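Local coordinates for Cwp19 (Clostridioides difficile, PDB 5OQ3), which probably hydrolyses bacterial cell-wall peptidoglycan, this chain being the TIM-barrel glycoside hydrolase part of a longer surface protein, at residues R74-A79 and I128-E133; V287-Y292 and V318-G323. All blocks are in the same frame, centred on the assembly; numbering follows the deposited sequence.

Interaction 1: R74-A79 and I128-E133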
loop_
_atom_site.group_PDB
_atom_site.type_symbol
_atom_site.label_atom_id
_atom_site.label_comp_id
_atom_site.label_asym_id
_atom_site.label_seq_id
_atom_site.Cartn_x
_atom_site.Cartn_y
_atom_site.Cartn_z
ATOM N N ARG A 74 -7.454 -6.076 1.833
ATOM C CA ARG A 74 -6.978 -7.263 1.066
ATOM C C ARG A 74 -5.504 -7.468 1.366
ATOM O O ARG A 74 -4.645 -7.095 0.566
ATOM C CB ARG A 74 -7.178 -7.048 -0.426
ATOM C CG ARG A 74 -6.709 -8.181 -1.334
ATOM C CD ARG A 74 -6.762 -7.734 -2.775
ATOM N NE ARG A 74 -6.168 -8.677 -3.696
ATOM C CZ ARG A 74 -6.814 -9.634 -4.351
ATOM N NH1 ARG A 74 -8.088 -9.850 -4.149
ATOM N NH2 ARG A 74 -6.147 -10.368 -5.264
ATOM N N PRO A 75 -5.207 -8.095 2.520
ATOM C CA PRO A 75 -3.818 -8.377 2.826
ATOM C C PRO A 75 -3.227 -9.551 2.086
ATOM O O PRO A 75 -2.005 -9.582 1.902
ATOM C CB PRO A 75 -3.846 -8.683 4.316
ATOM C CG PRO A 75 -5.210 -9.184 4.595
ATOM C CD PRO A 75 -6.069 -8.341 3.693
ATOM N N LYS A 76 -4.063 -10.486 1.621
ATOM C CA LYS A 76 -3.559 -11.774 1.111
ATOM C C LYS A 76 -4.615 -12.458 0.235
ATOM O O LYS A 76 -5.177 -13.497 0.603
ATOM C CB LYS A 76 -3.133 -12.645 2.284
ATOM C CG LYS A 76 -2.435 -13.922 1.900
ATOM C CD LYS A 76 -2.216 -14.756 3.148
ATOM C CE LYS A 76 -1.966 -16.188 2.767
ATOM N NZ LYS A 76 -2.205 -17.085 3.914
ATOM N N SER A 77 -4.883 -11.836 -0.922
ATOM C CA SER A 77 -5.922 -12.311 -1.886
ATOM C C SER A 77 -7.233 -12.709 -1.177
ATOM O O SER A 77 -7.858 -13.716 -1.509
ATOM C CB SER A 77 -5.420 -13.490 -2.738
ATOM O OG SER A 77 -6.400 -13.853 -3.704
ATOM N N ASP A 78 -7.643 -11.862 -0.249
ATOM C CA ASP A 78 -8.702 -12.160 0.704
ATOM C C ASP A 78 -9.421 -10.858 0.995
ATOM O O ASP A 78 -9.154 -9.818 0.356
ATOM C CB ASP A 78 -8.124 -12.845 1.931
ATOM C CG ASP A 78 -7.106 -11.966 2.663
ATOM O OD1 ASP A 78 -6.795 -10.836 2.167
ATOM O OD2 ASP A 78 -6.628 -12.411 3.742
ATOM N N ALA A 79 -10.358 -10.902 1.942
ATOM C CA ALA A 79 -11.243 -9.758 2.144
ATOM C C ALA A 79 -11.598 -9.633 3.615
ATOM O O ALA A 79 -12.018 -10.609 4.247
ATOM C CB ALA A 79 -12.513 -9.914 1.302
ATOM N N ILE A 128 -0.662 -14.042 -3.226
ATOM C CA ILE A 128 -1.565 -15.167 -2.918
ATOM C C ILE A 128 -1.149 -15.848 -1.608
ATOM O O ILE A 128 -1.954 -15.940 -0.726
ATOM C CB ILE A 128 -1.670 -16.225 -4.050
ATOM C CG1 ILE A 128 -2.065 -15.591 -5.387
ATOM C CG2 ILE A 128 -2.668 -17.306 -3.639
ATOM C CD1 ILE A 128 -1.849 -16.499 -6.568
ATOM N N THR A 129 0.086 -16.329 -1.507
ATOM C CA THR A 129 0.515 -17.050 -0.309
ATOM C C THR A 129 1.678 -16.400 0.391
ATOM O O THR A 129 2.380 -15.588 -0.201
ATOM C CB THR A 129 0.940 -18.497 -0.637
ATOM O OG1 THR A 129 2.075 -18.479 -1.498
ATOM C CG2 THR A 129 -0.185 -19.267 -1.273
ATOM N N MET A 130 1.898 -16.837 1.634
ATOM C CA MET A 130 3.108 -16.557 2.392
ATOM C C MET A 130 4.044 -17.750 2.268
ATOM O O MET A 130 3.682 -18.794 1.717
ATOM C CB MET A 130 2.811 -16.306 3.876
ATOM C CG MET A 130 1.715 -15.316 4.169
ATOM S SD MET A 130 1.849 -13.825 3.201
ATOM C CE MET A 130 1.279 -12.605 4.340
ATOM N N ALA A 131 5.258 -17.585 2.777
ATOM C CA ALA A 131 6.309 -18.566 2.567
ATOM C C ALA A 131 5.854 -19.975 2.914
ATOM O O ALA A 131 5.292 -20.213 3.987
ATOM C CB ALA A 131 7.526 -18.223 3.421
ATOM N N ASP A 132 6.120 -20.905 2.003
ATOM C CA ASP A 132 5.950 -22.348 2.251
ATOM C C ASP A 132 4.502 -22.825 2.412
ATOM O O ASP A 132 4.264 -23.976 2.757
ATOM C CB ASP A 132 6.812 -22.791 3.449
ATOM C CG ASP A 132 8.278 -22.444 3.262
ATOM O OD1 ASP A 132 8.822 -22.773 2.196
ATOM O OD2 ASP A 132 8.889 -21.846 4.171
ATOM N N GLU A 133 3.537 -21.961 2.108
ATOM C CA GLU A 133 2.128 -22.344 2.249
ATOM C C GLU A 133 1.747 -23.090 0.992
ATOM O O GLU A 133 2.151 -22.721 -0.097
ATOM C CB GLU A 133 1.284 -21.071 2.324
ATOM C CG GLU A 133 1.233 -20.566 3.741
ATOM C CD GLU A 133 0.428 -19.301 3.909
ATOM O OE1 GLU A 133 0.004 -18.692 2.895
ATOM O OE2 GLU A 133 0.171 -18.958 5.084
HETATM O O HOH W 1 -4.964 -16.020 -0.304
#
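The carboxylate of Glu133 receives the ammonium of Lys76 and the backbone N-H of Met130 on opposite faces of its plane, both at OE1. Lys76 NZ lies 2.9 Å from Glu133 OE1, on the syn side and only 17° out of the plane, completing a salt bridge; its second bond, to Glu133 OE2 at 3.2 Å, is weak. Met130 N also stands 2.9 Å from Glu133 OE1, but steeply above the plane at 63°. Two donors thus grip one oxygen, which probably restricts rotation of the carboxylate. A second flat group, the guanidinium of Arg74, has Ser77 CA over the centre of one face.

These are loops that follow neighbouring strands, 68-74 and 118-123, of a TIM barrel, so they meet beyond the C-terminal ends of those strands. A type II turn from Met130 to Glu133 brings the glutamate back beside the Met130 amide. Lys76 spans the gap with an extended chain: CG is anti to the backbone N (chi1 -173°), passing 3.3 Å from Ile128 O, and the Lys76 chain crosses that of Met130 at a slant, with Lys76 CE 4.0 Å from Met130 CG. Lys76 NZ also forms a salt bridge with Glu90, its strongest polar partner, so the buried ammonium has two carboxylates near it, which would probably favour the protonated lysine. At its own base Lys76 N donates to Asp78 OD1 (2.8 Å). A bridging water donates to both Lys76 O and Ile128 O, joining the two backbones where Ser77 CB packs 4.2 Å from Ile128 CA. Ser77 OG turns to Tyr160 instead.

Interaction 2: V287-Y292 and V318-G323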
loop_
_atom_site.group_PDB
_atom_site.type_symbol
_atom_site.label_atom_id
_atom_site.label_comp_id
_atom_site.label_asym_id
_atom_site.label_seq_id
_atom_site.Cartn_x
_atom_site.Cartn_y
_atom_site.Cartn_z
ATOM N N VAL A 287 0.613 9.686 -4.772
ATOM C CA VAL A 287 1.742 8.778 -4.657
ATOM C C VAL A 287 2.384 9.012 -3.296
ATOM O O VAL A 287 2.471 10.154 -2.796
ATOM C CB VAL A 287 2.752 9.033 -5.825
ATOM C CG1 VAL A 287 3.427 10.417 -5.719
ATOM C CG2 VAL A 287 3.769 7.912 -5.913
ATOM N N VAL A 288 2.804 7.893 -2.684
ATOM C CA VAL A 288 3.349 7.892 -1.318
ATOM C C VAL A 288 4.681 7.150 -1.269
ATOM O O VAL A 288 4.752 6.015 -0.788
ATOM C CB VAL A 288 2.353 7.330 -0.278
ATOM C CG1 VAL A 288 2.852 7.617 1.115
ATOM C CG2 VAL A 288 0.953 7.841 -0.508
ATOM N N PRO A 289 5.777 7.757 -1.771
ATOM C CA PRO A 289 7.040 7.055 -1.676
ATOM C C PRO A 289 7.357 6.756 -0.213
ATOM O O PRO A 289 7.189 7.608 0.672
ATOM C CB PRO A 289 8.043 8.039 -2.299
ATOM C CG PRO A 289 7.353 9.376 -2.229
ATOM C CD PRO A 289 5.897 9.123 -2.294
ATOM N N GLN A 290 7.874 5.534 0.024
ATOM C CA GLN A 290 8.211 5.101 1.376
ATOM C C GLN A 290 9.646 5.521 1.681
ATOM O O GLN A 290 10.617 4.863 1.292
ATOM C CB GLN A 290 8.030 3.575 1.450
ATOM C CG GLN A 290 6.581 3.209 1.282
ATOM C CD GLN A 290 6.308 1.700 1.273
ATOM O OE1 GLN A 290 7.126 0.870 1.624
ATOM N NE2 GLN A 290 5.104 1.356 0.885
ATOM N N LEU A 291 9.760 6.675 2.350
ATOM C CA LEU A 291 11.062 7.230 2.701
ATOM C C LEU A 291 11.411 6.860 4.111
ATOM O O LEU A 291 11.610 7.719 4.986
ATOM C CB LEU A 291 11.066 8.753 2.477
ATOM C CG LEU A 291 10.672 9.228 1.066
ATOM C CD1 LEU A 291 10.986 10.728 0.947
ATOM C CD2 LEU A 291 11.336 8.444 -0.043
ATOM N N TYR A 292 11.625 5.567 4.306
ATOM C CA TYR A 292 11.826 5.032 5.640
ATOM C C TYR A 292 13.302 5.017 6.016
ATOM O O TYR A 292 13.849 3.982 6.428
ATOM C CB TYR A 292 11.211 3.623 5.732
ATOM C CG TYR A 292 9.749 3.463 5.375
ATOM C CD1 TYR A 292 8.846 4.520 5.426
ATOM C CD2 TYR A 292 9.247 2.208 5.082
ATOM C CE1 TYR A 292 7.500 4.321 5.176
ATOM C CE2 TYR A 292 7.904 2.015 4.803
ATOM C CZ TYR A 292 7.023 3.076 4.886
ATOM O OH TYR A 292 5.685 2.903 4.634
ATOM N N VAL A 318 -0.665 15.131 -9.647
ATOM C CA VAL A 318 -0.505 14.008 -8.710
ATOM C C VAL A 318 -0.084 14.539 -7.339
ATOM O O VAL A 318 0.920 15.247 -7.202
ATOM C CB VAL A 318 0.520 12.972 -9.213
ATOM C CG1 VAL A 318 0.719 11.850 -8.179
ATOM C CG2 VAL A 318 0.084 12.455 -10.548
ATOM N N ASP A 319 -0.884 14.212 -6.331
ATOM C CA ASP A 319 -0.569 14.594 -4.964
ATOM C C ASP A 319 0.522 13.718 -4.374
ATOM O O ASP A 319 0.459 12.481 -4.420
ATOM C CB ASP A 319 -1.841 14.548 -4.095
ATOM C CG ASP A 319 -2.895 15.511 -4.524
ATOM O OD1 ASP A 319 -2.597 16.637 -4.965
ATOM O OD2 ASP A 319 -4.073 15.113 -4.389
ATOM N N LEU A 320 1.514 14.392 -3.810
ATOM C CA LEU A 320 2.637 13.730 -3.166
ATOM C C LEU A 320 2.498 13.738 -1.645
ATOM O O LEU A 320 2.450 14.826 -1.022
ATOM C CB LEU A 320 3.940 14.418 -3.576
ATOM C CG LEU A 320 5.221 13.965 -2.868
ATOM C CD1 LEU A 320 5.529 12.483 -3.094
ATOM C CD2 LEU A 320 6.379 14.836 -3.368
ATOM N N TYR A 321 2.509 12.537 -1.051
ATOM C CA TYR A 321 2.545 12.403 0.414
ATOM C C TYR A 321 3.804 11.619 0.727
ATOM O O TYR A 321 4.136 10.716 -0.009
ATOM C CB TYR A 321 1.289 11.680 0.962
ATOM C CG TYR A 321 -0.042 12.173 0.445
ATOM C CD1 TYR A 321 -0.359 13.520 0.442
ATOM C CD2 TYR A 321 -0.970 11.300 -0.052
ATOM C CE1 TYR A 321 -1.582 13.971 -0.023
ATOM C CE2 TYR A 321 -2.219 11.743 -0.503
ATOM C CZ TYR A 321 -2.485 13.062 -0.500
ATOM O OH TYR A 321 -3.710 13.472 -0.960
ATOM N N ILE A 322 4.483 11.929 1.835
ATOM C CA ILE A 322 5.661 11.191 2.207
ATOM C C ILE A 322 5.320 10.075 3.169
ATOM O O ILE A 322 4.636 10.293 4.180
ATOM C CB ILE A 322 6.713 12.111 2.845
ATOM C CG1 ILE A 322 7.037 13.278 1.920
ATOM C CG2 ILE A 322 7.933 11.313 3.292
ATOM C CD1 ILE A 322 7.523 12.912 0.535
ATOM N N GLY A 323 5.774 8.852 2.815
ATOM C CA GLY A 323 5.661 7.745 3.741
ATOM C C GLY A 323 6.726 7.848 4.813
ATOM O O GLY A 323 7.930 7.812 4.525
#
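Val288 packs its isopropyl group against Tyr321 and the backbone leading to Gly323. Its CB sits 3.8 Å from Tyr321 O. From there the branches part: Val288 CG1, anti to the backbone N (chi1 -168°), reaches past the same carbonyl to Gly323 N at 3.6 Å, while Val288 CG2 comes to the edge of the Tyr321 ring, 4.0 Å from CD2. Met360 and Trp31 also touch this valine inside the barrel. Across the backbone, Val287 N donates to Asp319 O and Tyr321 N to Val287 O, the latter almost straight, joining strand 286-287 to its parallel neighbour 319-324, as successive strands of a TIM barrel do. Pro289 then interrupts the pattern. Its CD lies 3.3 Å from Tyr321 O and 3.5 Å from Leu320 CD1, a tight contact; the two side chains cross at about a right angle. The pairing resumes with Gly323 N on Pro289 O (2.9 Å) and a more bent bond from Leu291 N to Gly323 O (3.1 Å). Pro289 has no N-H to offer Tyr321 O, which is met across the contact by the CA-H of Val288, a weaker donor, while the N-H...O hydrogen bonds before and after it hold the two segments together.

Overall arrangement
Interactions 1 and 2 lie on opposite sides of the chain's centre, their centres 25 Å apart and their nearest atoms about 13 Å apart, with no direct touch. Interaction 1 ties together two loops beyond the second and third strands of the barrel; interaction 2 joins the sixth and seventh strands and runs past the end of 286-287 into the following loop. Interaction 1, and the Pro289-Tyr292 end of interaction 2, therefore lie toward the C-terminal end of the barrel, where TIM-barrel glycoside hydrolases carry their active sites. Gln290 NE2, in interaction 2, hydrogen-bonds to Asp191 and Ser245, beyond the fourth and fifth strands, linking the sixth-strand loop to its neighbours around that rim.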